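Local coordinates for enoyl-CoA hydratase (Geobacillus kaustophilus, PDB 2PPY), which probably catalyses the hydration of enoyl-CoA thioesters in fatty acid beta-oxidation, as a hexameric member of the enoyl-CoA hydratase/isomerase family, at residues K38-N41 with A42-D46; R186-Q190 with A191-E195; R76-P80 with R81-Q85. All coordinates share one frame; numbering follows the deposited sequence.

Overall arrangement
Contact 1 lies on helix 34-48 and contact 3 at the start of neighbouring helix 80-99; the centres of the two contacts are about 22 Å apart. Contact 2 follows strand 186-188, the outermost of the main sheet within this chain, its centre about 38 Å from that of contact 3. Contact 1 is half buried, with apolar side chains on the inner flank and a water-bridged polar pair on another. Contacts 2 and 3 both lead into a helix, contact 2 by turns closed onto backbone carbonyls after a strand, contact 3 by an aspartate cap. Contact 3 is a surface contact within the chain, though other subunits of the hexamer cover parts of it.

Contact 1. Residues K38-N41 with A42-D46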
loop_
_atom_site.group_PDB
_atom_site.type_symbol
_atom_site.label_atom_id
_atom_site.label_comp_id
_atom_site.label_asym_id
_atom_site.label_seq_id
_atom_site.Cartn_x
_atom_site.Cartn_y
_atom_site.Cartn_z
ATOM N N LYS A 38 28.353 -6.488 -11.665
ATOM C CA LYS A 38 28.154 -6.135 -13.064
ATOM C C LYS A 38 28.075 -7.435 -13.862
ATOM O O LYS A 38 27.302 -7.542 -14.810
ATOM C CB LYS A 38 29.300 -5.244 -13.557
ATOM C CG LYS A 38 29.287 -3.864 -12.907
ATOM C CD LYS A 38 30.565 -3.078 -13.143
ATOM C CE LYS A 38 30.772 -2.745 -14.605
ATOM N NZ LYS A 38 32.005 -1.927 -14.784
ATOM N N GLU A 39 28.856 -8.433 -13.451
ATOM C CA GLU A 39 28.841 -9.727 -14.125
ATOM C C GLU A 39 27.588 -10.516 -13.748
ATOM O O GLU A 39 26.977 -11.163 -14.598
ATOM C CB GLU A 39 30.083 -10.549 -13.764
ATOM C CG GLU A 39 31.414 -9.896 -14.130
ATOM C CD GLU A 39 32.555 -10.899 -14.189
ATOM O OE1 GLU A 39 32.666 -11.732 -13.266
ATOM O OE2 GLU A 39 33.346 -10.855 -15.155
ATOM N N PHE A 40 27.209 -10.463 -12.474
ATOM C CA PHE A 40 26.020 -11.173 -12.005
ATOM C C PHE A 40 24.786 -10.608 -12.714
ATOM O O PHE A 40 23.883 -11.354 -13.107
ATOM C CB PHE A 40 25.865 -11.022 -10.486
ATOM C CG PHE A 40 24.836 -11.945 -9.887
ATOM C CD1 PHE A 40 24.987 -13.324 -9.975
ATOM C CD2 PHE A 40 23.716 -11.437 -9.238
ATOM C CE1 PHE A 40 24.042 -14.186 -9.418
ATOM C CE2 PHE A 40 22.764 -12.291 -8.678
ATOM C CZ PHE A 40 22.927 -13.668 -8.773
ATOM N N ASN A 41 24.761 -9.287 -12.878
ATOM C CA ASN A 41 23.660 -8.614 -13.564
ATOM C C ASN A 41 23.585 -9.075 -15.018
ATOM O O ASN A 41 22.502 -9.320 -15.547
ATOM C CB ASN A 41 23.866 -7.099 -13.536
ATOM C CG ASN A 41 22.759 -6.354 -14.250
ATOM O OD1 ASN A 41 21.613 -6.342 -13.802
ATOM N ND2 ASN A 41 23.092 -5.738 -15.374
ATOM N N ALA A 42 24.743 -9.184 -15.664
ATOM C CA ALA A 42 24.805 -9.625 -17.058
ATOM C C ALA A 42 24.289 -11.053 -17.201
ATOM O O ALA A 42 23.608 -11.380 -18.173
ATOM C CB ALA A 42 26.234 -9.532 -17.577
ATOM N N ALA A 43 24.619 -11.902 -16.230
ATOM C CA ALA A 43 24.181 -13.294 -16.251
ATOM C C ALA A 43 22.660 -13.347 -16.174
ATOM O O ALA A 43 22.010 -14.127 -16.874
ATOM C CB ALA A 43 24.792 -14.049 -15.081
ATOM N N ILE A 44 22.095 -12.505 -15.314
ATOM C CA ILE A 44 20.648 -12.443 -15.159
ATOM C C ILE A 44 20.002 -12.028 -16.480
ATOM O O ILE A 44 19.071 -12.688 -16.953
ATOM C CB ILE A 44 20.252 -11.445 -14.048
ATOM C CG1 ILE A 44 20.784 -11.949 -12.700
ATOM C CG2 ILE A 44 18.745 -11.293 -13.997
ATOM C CD1 ILE A 44 20.497 -11.037 -11.532
ATOM N N ASP A 45 20.498 -10.947 -17.081
ATOM C CA ASP A 45 19.949 -10.482 -18.354
ATOM C C ASP A 45 20.078 -11.564 -19.422
ATOM O O ASP A 45 19.131 -11.839 -20.160
ATOM C CB ASP A 45 20.656 -9.209 -18.834
ATOM C CG ASP A 45 20.264 -7.985 -18.035
ATOM O OD1 ASP A 45 19.146 -7.968 -17.481
ATOM O OD2 ASP A 45 21.064 -7.029 -17.974
ATOM N N ASP A 46 21.255 -12.177 -19.499
ATOM C CA ASP A 46 21.489 -13.237 -20.472
ATOM C C ASP A 46 20.479 -14.363 -20.304
ATOM O O ASP A 46 19.836 -14.782 -21.264
ATOM C CB ASP A 46 22.888 -13.822 -20.311
ATOM C CG ASP A 46 23.118 -15.016 -21.218
ATOM O OD1 ASP A 46 23.221 -14.813 -22.445
ATOM O OD2 ASP A 46 23.179 -16.156 -20.709
HETATM O O HOH W 1 21.304 -4.526 -17.440
#
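Ala42 N to Lys38 O, Ala43 N to Glu39 O, Ile44 N to Phe40 O and Asp45 N to Asn41 O are four successive i+4 to i hydrogen bonds of one continuous alpha-helix, the last the straightest, with 3.0 Å between Asp45 N and Asn41 O and an N-H...O angle of 169°. On the inner flank Ile44 comes over one face of the Phe40 ring with CG1, and its CD1 lies 3.9 Å from Phe40 CE2 and about as near CD2. Phe40 carries CG anti to its own nitrogen (chi1 -168°), which swings the ring alongside the following turn, where Ile44 sits. The isoleucine also leans on the backbone, its CG1 3.2 Å from Phe40 O. Nearby, Ala43 CB rests against the same carbonyl, 3.5 Å from Phe40 O. The segment belongs to helix 34-48, the crossover of a beta-alpha-beta unit that joins strands 19-24 and 55-60 in the crotonase-like fold. Phe40 and Ala43 pack on Leu11 and Val13 of strand 11-16. The polar pair one turn apart is Asn41 and Asp45, whose amide and carboxylate planes stand 79° apart, with Asn41 ND2 3.5 Å from Asp45 OD2. A water spans them, accepting from Asn41 ND2 at 3.0 Å and donating to Asp45 OD2 at 2.6 Å. The amide oxygen Asn41 OD1 and the second carboxylate oxygen Asp45 OD1 both meet the ammonium of Lys96, by a hydrogen bond and a salt bridge respectively, which with the water probably holds both flat groups against rotation; the lysine charge would help to stabilise the carboxylate. Lys96 lies on helix 80-99, where Phe40, Asn41 and Ile44 all reach Thr93.

Contact 2. Residues R186-Q190 with A191-E195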
loop_
_atom_site.group_PDB
_atom_site.type_symbol
_atom_site.label_atom_id
_atom_site.label_comp_id
_atom_site.label_asym_id
_atom_site.label_seq_id
_atom_site.Cartn_x
_atom_site.Cartn_y
_atom_site.Cartn_z
ATOM N N ARG A 186 15.020 -25.564 2.832
ATOM C CA ARG A 186 15.455 -26.949 2.983
ATOM C C ARG A 186 16.847 -27.023 3.578
ATOM O O ARG A 186 17.680 -26.149 3.348
ATOM C CB ARG A 186 15.512 -27.650 1.623
ATOM C CG ARG A 186 14.213 -27.746 0.866
ATOM C CD ARG A 186 13.463 -29.013 1.203
ATOM N NE ARG A 186 12.378 -29.231 0.253
ATOM C CZ ARG A 186 11.327 -28.429 0.123
ATOM N NH1 ARG A 186 11.211 -27.351 0.892
ATOM N NH2 ARG A 186 10.401 -28.695 -0.785
ATOM N N VAL A 187 17.088 -28.076 4.346
ATOM C CA VAL A 187 18.401 -28.329 4.921
ATOM C C VAL A 187 18.704 -29.757 4.491
ATOM O O VAL A 187 18.001 -30.688 4.883
ATOM C CB VAL A 187 18.409 -28.236 6.460
ATOM C CG1 VAL A 187 19.658 -28.931 7.012
ATOM C CG2 VAL A 187 18.416 -26.771 6.889
ATOM N N PHE A 188 19.728 -29.917 3.659
ATOM C CA PHE A 188 20.112 -31.232 3.155
ATOM C C PHE A 188 21.422 -31.711 3.775
ATOM O O PHE A 188 22.199 -30.910 4.311
ATOM C CB PHE A 188 20.315 -31.194 1.635
ATOM C CG PHE A 188 19.109 -30.760 0.843
ATOM C CD1 PHE A 188 17.866 -31.360 1.036
ATOM C CD2 PHE A 188 19.240 -29.801 -0.163
ATOM C CE1 PHE A 188 16.780 -31.024 0.223
ATOM C CE2 PHE A 188 18.163 -29.461 -0.978
ATOM C CZ PHE A 188 16.930 -30.069 -0.783
ATOM N N PRO A 189 21.679 -33.030 3.726
ATOM C CA PRO A 189 22.933 -33.545 4.285
ATOM C C PRO A 189 24.024 -32.867 3.456
ATOM O O PRO A 189 23.955 -32.866 2.228
ATOM C CB PRO A 189 22.847 -35.044 4.004
ATOM C CG PRO A 189 21.382 -35.313 4.079
ATOM C CD PRO A 189 20.785 -34.135 3.335
ATOM N N GLN A 190 25.016 -32.287 4.123
ATOM C CA GLN A 190 26.092 -31.567 3.444
ATOM C C GLN A 190 26.553 -32.110 2.088
ATOM O O GLN A 190 26.485 -31.409 1.079
ATOM C CB GLN A 190 27.302 -31.451 4.374
ATOM C CG GLN A 190 28.337 -30.418 3.941
ATOM C CD GLN A 190 27.792 -28.992 3.938
ATOM O OE1 GLN A 190 27.047 -28.599 4.836
ATOM N NE2 GLN A 190 28.180 -28.209 2.936
ATOM N N ALA A 191 27.016 -33.354 2.056
ATOM C CA ALA A 191 27.517 -33.944 0.818
ATOM C C ALA A 191 26.466 -34.193 -0.261
ATOM O O ALA A 191 26.806 -34.547 -1.389
ATOM C CB ALA A 191 28.252 -35.243 1.135
ATOM N N GLU A 192 25.196 -34.005 0.076
ATOM C CA GLU A 192 24.118 -34.229 -0.883
ATOM C C GLU A 192 23.408 -32.934 -1.274
ATOM O O GLU A 192 22.448 -32.952 -2.047
ATOM C CB GLU A 192 23.098 -35.196 -0.284
ATOM C CG GLU A 192 23.675 -36.543 0.111
ATOM C CD GLU A 192 22.757 -37.316 1.035
ATOM O OE1 GLU A 192 21.562 -37.472 0.696
ATOM O OE2 GLU A 192 23.233 -37.766 2.099
ATOM N N THR A 193 23.889 -31.811 -0.751
ATOM C CA THR A 193 23.266 -30.519 -1.017
ATOM C C THR A 193 23.115 -30.174 -2.493
ATOM O O THR A 193 22.014 -29.855 -2.948
ATOM C CB THR A 193 24.029 -29.396 -0.296
ATOM O OG1 THR A 193 24.033 -29.666 1.110
ATOM C CG2 THR A 193 23.361 -28.049 -0.534
ATOM N N ARG A 194 24.212 -30.234 -3.242
ATOM C CA ARG A 194 24.167 -29.928 -4.666
ATOM C C ARG A 194 23.295 -30.928 -5.402
ATOM O O ARG A 194 22.519 -30.570 -6.290
ATOM C CB ARG A 194 25.570 -29.958 -5.270
ATOM C CG ARG A 194 26.446 -28.805 -4.863
ATOM C CD ARG A 194 27.589 -28.645 -5.838
ATOM N NE ARG A 194 28.405 -27.480 -5.520
ATOM C CZ ARG A 194 29.350 -26.996 -6.315
ATOM N NH1 ARG A 194 29.599 -27.579 -7.484
ATOM N NH2 ARG A 194 30.037 -25.923 -5.948
ATOM N N GLU A 195 23.442 -32.192 -5.022
ATOM C CA GLU A 195 22.693 -33.281 -5.621
ATOM C C GLU A 195 21.189 -33.072 -5.467
ATOM O O GLU A 195 20.451 -33.066 -6.449
ATOM C CB GLU A 195 23.097 -34.602 -4.965
ATOM C CG GLU A 195 22.530 -35.843 -5.630
ATOM C CD GLU A 195 22.796 -37.103 -4.825
ATOM O OE1 GLU A 195 23.689 -37.076 -3.952
ATOM O OE2 GLU A 195 22.119 -38.123 -5.071
HETATM O O HOH W 2 26.840 -30.763 -1.800
#
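The turn that carries the chain from strand 186-188, the outermost of the main sheet within this chain, into helix 193-205 brings Phe188, Pro189 and Gln190 against Glu192 and Thr193. Two overlapping i+3 to i bonds close it: Glu192 N gives to Pro189 O at 2.7 Å, and Thr193 N gives to Gln190 O at 3.2 Å. Thr193 OG1 donates to that second carbonyl as well, 3.0 Å from Gln190 O and from the same face of its plane as Thr193 N; the hydroxyl is set beside its own nitrogen by chi1 -59°. A water that donates to Gln190 O and accepts from Arg194 N adds a third grip on this oxygen. Beyond CG the Glu192 chain is extended, and its carboxylate comes obliquely to the CB-CG edge of the proline, OE2 3.3 Å from Pro189 CB. With an alanine here the carboxylate would be gone, and the CB-CG edge of Pro189 would probably lose the neighbour that packs against it. Phe188 approaches the helix start by CB, 4.0 Å from Thr193 CA, and by CD2, 3.9 Å from Thr193 O. Farther out, the amide of Gln190 bonds to Glu131 N and Glu109 O. Phe188 meets Phe127 edge-to-face and touches Arg196 and Thr197 of helix 193-205, while its backbone bonds to Met128 tie the strand to neighbouring strand 125-129.

Contact 3. Residues R76-P80 with R81-Q85; sequences RSADP and RFKTQ
Asp79 grips the start of the helix at its tight end: OD1 takes Arg81 N at 3.0 Å in an almost straight bond (177°), reached from above the carboxylate plane, and OD2 accepts weakly from Phe82 N at 3.1 Å. Its carbonyl serves too, Asp79 O lying 2.9 Å from Lys83 N in the first regular helical bond. One residue on, Pro80 O accepts from Thr84 N, and Thr84 OG1, hydrogen-bonded to Asn239 of a neighbouring subunit, lies 2.9 Å from Pro80 O. This is an N-cap, with Asp79 just before helix 80-99 and Pro80 leading its first turn; a negative carboxylate there would be expected to interact favourably with the helix dipole. The Arg81 guanidinium turns its edge to Asp79 OD2, planes 85° apart, but NE stays beyond salt-bridge distance. Ala78 CB touches Phe82 CD2 at 3.6 Å, and the phenylalanine ring also touches Phe74 of the same chain and meets Phe49 of a second neighbouring subunit. Lys83 sets CG beside its own nitrogen (chi1 -67°) and from there stretches back fully extended along the loop, which brings its CE to 3.2 Å from Ala78 O. At the loose end Lys83 NZ comes only to 3.8 Å from CD of Arg76, a poorly ordered residue of like charge whose NH1 has a weak bond to Lys248 O of the subunit that supplies Asn239.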
loop_
_atom_site.group_PDB
_atom_site.type_symbol
_atom_site.label_atom_id
_atom_site.label_comp_id
_atom_site.label_asym_id
_atom_site.label_seq_id
_atom_site.Cartn_x
_atom_site.Cartn_y
_atom_site.Cartn_z
ATOM N N ARG A 76 35.442 0.075 1.691
ATOM C CA ARG A 76 36.059 1.283 2.216
ATOM C C ARG A 76 36.995 1.801 1.137
ATOM O O ARG A 76 37.145 1.170 0.094
ATOM C CB ARG A 76 36.842 0.992 3.497
ATOM C CG ARG A 76 37.331 2.252 4.209
ATOM C CD ARG A 76 36.172 3.212 4.483
ATOM N NE ARG A 76 36.598 4.445 5.142
ATOM C CZ ARG A 76 37.140 4.499 6.355
ATOM N NH1 ARG A 76 37.329 3.387 7.053
ATOM N NH2 ARG A 76 37.494 5.668 6.871
ATOM N N SER A 77 37.625 2.944 1.388
ATOM C CA SER A 77 38.530 3.545 0.414
ATOM C C SER A 77 37.704 4.130 -0.727
ATOM O O SER A 77 38.244 4.614 -1.723
ATOM C CB SER A 77 39.509 2.500 -0.130
ATOM O OG SER A 77 40.364 3.062 -1.111
ATOM N N ALA A 78 36.386 4.077 -0.572
ATOM C CA ALA A 78 35.471 4.604 -1.573
ATOM C C ALA A 78 34.690 5.776 -0.990
ATOM O O ALA A 78 34.319 5.765 0.179
ATOM C CB ALA A 78 34.514 3.511 -2.038
ATOM N N ASP A 79 34.460 6.790 -1.816
ATOM C CA ASP A 79 33.717 7.978 -1.414
ATOM C C ASP A 79 32.271 7.615 -1.073
ATOM O O ASP A 79 31.701 6.694 -1.658
ATOM C CB ASP A 79 33.760 9.007 -2.551
ATOM C CG ASP A 79 32.476 9.801 -2.681
ATOM O OD1 ASP A 79 32.101 10.514 -1.727
ATOM O OD2 ASP A 79 31.837 9.714 -3.750
ATOM N N PRO A 80 31.663 8.327 -0.108
ATOM C CA PRO A 80 30.278 8.058 0.291
ATOM C C PRO A 80 29.295 8.072 -0.880
ATOM O O PRO A 80 28.289 7.361 -0.863
ATOM C CB PRO A 80 29.993 9.163 1.300
ATOM C CG PRO A 80 31.318 9.332 1.962
ATOM C CD PRO A 80 32.270 9.331 0.785
ATOM N N ARG A 81 29.582 8.877 -1.897
ATOM C CA ARG A 81 28.691 8.941 -3.046
ATOM C C ARG A 81 28.896 7.750 -3.968
ATOM O O ARG A 81 27.974 7.334 -4.662
ATOM C CB ARG A 81 28.874 10.258 -3.801
ATOM C CG ARG A 81 28.213 11.431 -3.096
ATOM C CD ARG A 81 28.317 12.716 -3.893
ATOM N NE ARG A 81 29.691 13.196 -3.992
ATOM C CZ ARG A 81 30.032 14.390 -4.468
ATOM N NH1 ARG A 81 29.095 15.232 -4.890
ATOM N NH2 ARG A 81 31.307 14.748 -4.512
ATOM N N PHE A 82 30.106 7.197 -3.968
ATOM C CA PHE A 82 30.384 6.026 -4.788
ATOM C C PHE A 82 29.720 4.830 -4.107
ATOM O O PHE A 82 29.181 3.950 -4.773
ATOM C CB PHE A 82 31.887 5.764 -4.901
ATOM C CG PHE A 82 32.219 4.503 -5.658
ATOM C CD1 PHE A 82 32.304 4.510 -7.046
ATOM C CD2 PHE A 82 32.380 3.294 -4.985
ATOM C CE1 PHE A 82 32.541 3.332 -7.753
ATOM C CE2 PHE A 82 32.614 2.115 -5.681
ATOM C CZ PHE A 82 32.695 2.133 -7.069
ATOM N N LYS A 83 29.769 4.805 -2.777
ATOM C CA LYS A 83 29.165 3.721 -2.000
ATOM C C LYS A 83 27.658 3.699 -2.225
ATOM O O LYS A 83 27.043 2.636 -2.328
ATOM C CB LYS A 83 29.444 3.906 -0.507
ATOM C CG LYS A 83 30.903 3.754 -0.102
ATOM C CD LYS A 83 31.069 3.928 1.398
ATOM C CE LYS A 83 32.509 3.750 1.826
ATOM N NZ LYS A 83 32.668 3.898 3.300
ATOM N N THR A 84 27.073 4.890 -2.295
ATOM C CA THR A 84 25.645 5.035 -2.519
ATOM C C THR A 84 25.275 4.427 -3.864
ATOM O O THR A 84 24.313 3.670 -3.964
ATOM C CB THR A 84 25.232 6.526 -2.508
ATOM O OG1 THR A 84 25.457 7.073 -1.204
ATOM C CG2 THR A 84 23.763 6.683 -2.887
ATOM N N GLN A 85 26.045 4.750 -4.899
ATOM C CA GLN A 85 25.762 4.221 -6.225
ATOM C C GLN A 85 26.115 2.743 -6.344
ATOM O O GLN A 85 25.489 2.006 -7.103
ATOM C CB GLN A 85 26.498 5.036 -7.290
ATOM C CG GLN A 85 26.027 6.479 -7.375
ATOM C CD GLN A 85 24.511 6.590 -7.414
ATOM O OE1 GLN A 85 23.848 5.935 -8.223
ATOM N NE2 GLN A 85 23.955 7.426 -6.542
#